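Local coordinates for protein DotI (Legionella pneumophila, PDB 3WZ4) that is an inner-membrane component of the Dot/Icm type IVB secretion system, whose periplasmic domain, the part crystallised here, probably helps build a complex essential for secretion, at residues 8-13 / 88-93. Residues are numbered along the deposited sequence; the frame is centred on the assembly and turned at random. Where two conformers were deposited one is given.
Sequences SAVLQW and YSWRVQ
Val10, in the first turn of helix 7-21, lays both of its methyl groups over one face of the Trp90 indole, and this contact dominates the meeting of helix and strand. CG2 makes a CH-pi contact almost squarely above the six-membered ring, 3.9 Å from its centroid and only 9° off the normal. CG1 packs nearer the root of the indole, 4.0 Å from Trp90 CG. With CG1 anti to the backbone N (chi1 171°) and CG2 anti to the carbonyl carbon, the two branches of Val10 reach different parts of the same flat surface. The opposite face of the indole is met nearer its rim by Tyr88, two residues earlier on the strand, where CD1 stands 3.6 Å above the ring plane. The indole is thus held between a helix residue and a neighbour from its own strand.

The second apolar contact is lighter and purely aliphatic. Leu11 reaches the strand with the end of its side chain, where CD2 comes within 4.0 Å of Val92 CG1 and 4.2 Å of Val92 CG2, touching both branches of the valine. Pro76 and Ile78 of strand 67-84 also touch Leu11, so the helix spans adjacent strands.

No hydrogen bond joins 8-13 to 88-93. Trp90 NE1 is instead hydrogen-bonded to OD1 of Asp7, the first residue of helix 7-21; this would help to fix the turn of the ring beneath Val10.

Val10 and Leu11, consecutive on the helix, meet Trp90 and Val92, two residues apart and facing the same way from the strand. This is helix-on-sheet packing, with an N-terminal helix lying against an antiparallel sheet, consistent with the alpha + beta fold of the NTF2-like clan to which this periplasmic domain belongs.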
# COMPACT_ATOMS: atom_id res chain seq x y z
N SER A 8 -7.52 8.51 13.45
CA SER A 8 -7.17 7.17 13.91
C SER A 8 -7.70 6.11 12.96
O SER A 8 -7.04 5.11 12.70
CB SER A 8 -7.70 6.93 15.32
OG SER A 8 -9.11 6.91 15.33
N ALA A 9 -8.91 6.33 12.44
CA ALA A 9 -9.50 5.41 11.48
C ALA A 9 -8.70 5.37 10.19
O ALA A 9 -8.41 4.29 9.66
CB ALA A 9 -10.94 5.79 11.19
N VAL A 10 -8.35 6.54 9.68
CA VAL A 10 -7.56 6.65 8.45
C VAL A 10 -6.20 5.96 8.62
O VAL A 10 -5.71 5.32 7.69
CB VAL A 10 -7.35 8.12 8.05
CG1 VAL A 10 -6.34 8.22 6.91
CG2 VAL A 10 -8.67 8.77 7.66
N LEU A 11 -5.61 6.09 9.80
CA LEU A 11 -4.33 5.45 10.08
C LEU A 11 -4.43 3.93 10.04
O LEU A 11 -3.68 3.27 9.33
CB LEU A 11 -3.77 5.93 11.42
CG LEU A 11 -3.21 7.36 11.42
CD1 LEU A 11 -3.19 7.95 12.82
CD2 LEU A 11 -1.82 7.38 10.81
N GLN A 12 -5.35 3.37 10.82
CA GLN A 12 -5.55 1.92 10.82
C GLN A 12 -5.75 1.41 9.40
O GLN A 12 -5.21 0.38 9.01
CB GLN A 12 -6.75 1.53 11.68
CG GLN A 12 -6.58 1.83 13.16
CD GLN A 12 -7.51 0.99 14.03
OE1 GLN A 12 -7.81 -0.16 13.71
NE2 GLN A 12 -7.97 1.57 15.13
N TRP A 13 -6.52 2.16 8.62
CA TRP A 13 -6.79 1.81 7.23
C TRP A 13 -5.51 1.84 6.39
O TRP A 13 -5.26 0.93 5.59
CB TRP A 13 -7.83 2.77 6.66
CG TRP A 13 -8.30 2.42 5.28
CD1 TRP A 13 -9.31 1.56 4.95
CD2 TRP A 13 -7.79 2.92 4.04
NE1 TRP A 13 -9.46 1.50 3.59
CE2 TRP A 13 -8.53 2.33 3.01
CE3 TRP A 13 -6.76 3.82 3.71
CZ2 TRP A 13 -8.29 2.60 1.66
CZ3 TRP A 13 -6.53 4.09 2.38
CH2 TRP A 13 -7.29 3.48 1.37
N TYR A 88 -10.31 16.79 1.30
CA TYR A 88 -9.53 16.63 2.51
C TYR A 88 -8.60 15.44 2.37
O TYR A 88 -9.00 14.39 1.86
CB TYR A 88 -10.42 16.46 3.74
CG TYR A 88 -9.75 16.89 5.03
CD1 TYR A 88 -8.96 16.00 5.75
CD2 TYR A 88 -9.88 18.19 5.50
CE1 TYR A 88 -8.34 16.40 6.92
CE2 TYR A 88 -9.26 18.59 6.66
CZ TYR A 88 -8.49 17.69 7.37
OH TYR A 88 -7.87 18.09 8.53
N SER A 89 -7.35 15.60 2.81
CA SER A 89 -6.33 14.58 2.57
C SER A 89 -5.43 14.34 3.77
O SER A 89 -5.35 15.16 4.69
CB SER A 89 -5.49 14.96 1.35
OG SER A 89 -6.31 15.15 0.21
N TRP A 90 -4.74 13.21 3.76
CA TRP A 90 -3.81 12.83 4.81
C TRP A 90 -2.55 12.25 4.20
O TRP A 90 -2.62 11.36 3.35
CB TRP A 90 -4.42 11.73 5.70
CG TRP A 90 -5.62 12.13 6.48
CD1 TRP A 90 -5.66 12.55 7.78
CD2 TRP A 90 -6.98 12.11 6.03
NE1 TRP A 90 -6.96 12.80 8.16
CE2 TRP A 90 -7.79 12.54 7.10
CE3 TRP A 90 -7.59 11.77 4.82
CZ2 TRP A 90 -9.17 12.64 7.00
CZ3 TRP A 90 -8.97 11.87 4.72
CH2 TRP A 90 -9.74 12.31 5.80
N ARG A 91 -1.40 12.75 4.62
CA ARG A 91 -0.14 12.14 4.22
C ARG A 91 0.33 11.23 5.35
O ARG A 91 0.73 11.70 6.41
CB ARG A 91 0.91 13.20 3.88
CG ARG A 91 1.91 12.74 2.82
CD ARG A 91 2.83 13.87 2.36
NE ARG A 91 2.10 14.95 1.69
CZ ARG A 91 1.83 14.97 0.39
NH1 ARG A 91 2.21 13.97 -0.39
NH2 ARG A 91 1.18 16.00 -0.14
N VAL A 92 0.26 9.92 5.11
CA VAL A 92 0.56 8.93 6.13
C VAL A 92 1.83 8.13 5.85
O VAL A 92 2.05 7.68 4.73
CB VAL A 92 -0.61 7.94 6.29
CG1 VAL A 92 -0.21 6.77 7.19
CG2 VAL A 92 -1.84 8.65 6.84
N GLN A 93 2.65 7.95 6.88
CA GLN A 93 3.91 7.25 6.74
C GLN A 93 4.03 6.12 7.75
O GLN A 93 3.64 6.27 8.91
CB GLN A 93 5.08 8.22 6.90
CG GLN A 93 6.44 7.61 6.65
CD GLN A 93 7.54 8.64 6.64
OE1 GLN A 93 7.80 9.28 5.62
NE2 GLN A 93 8.20 8.81 7.78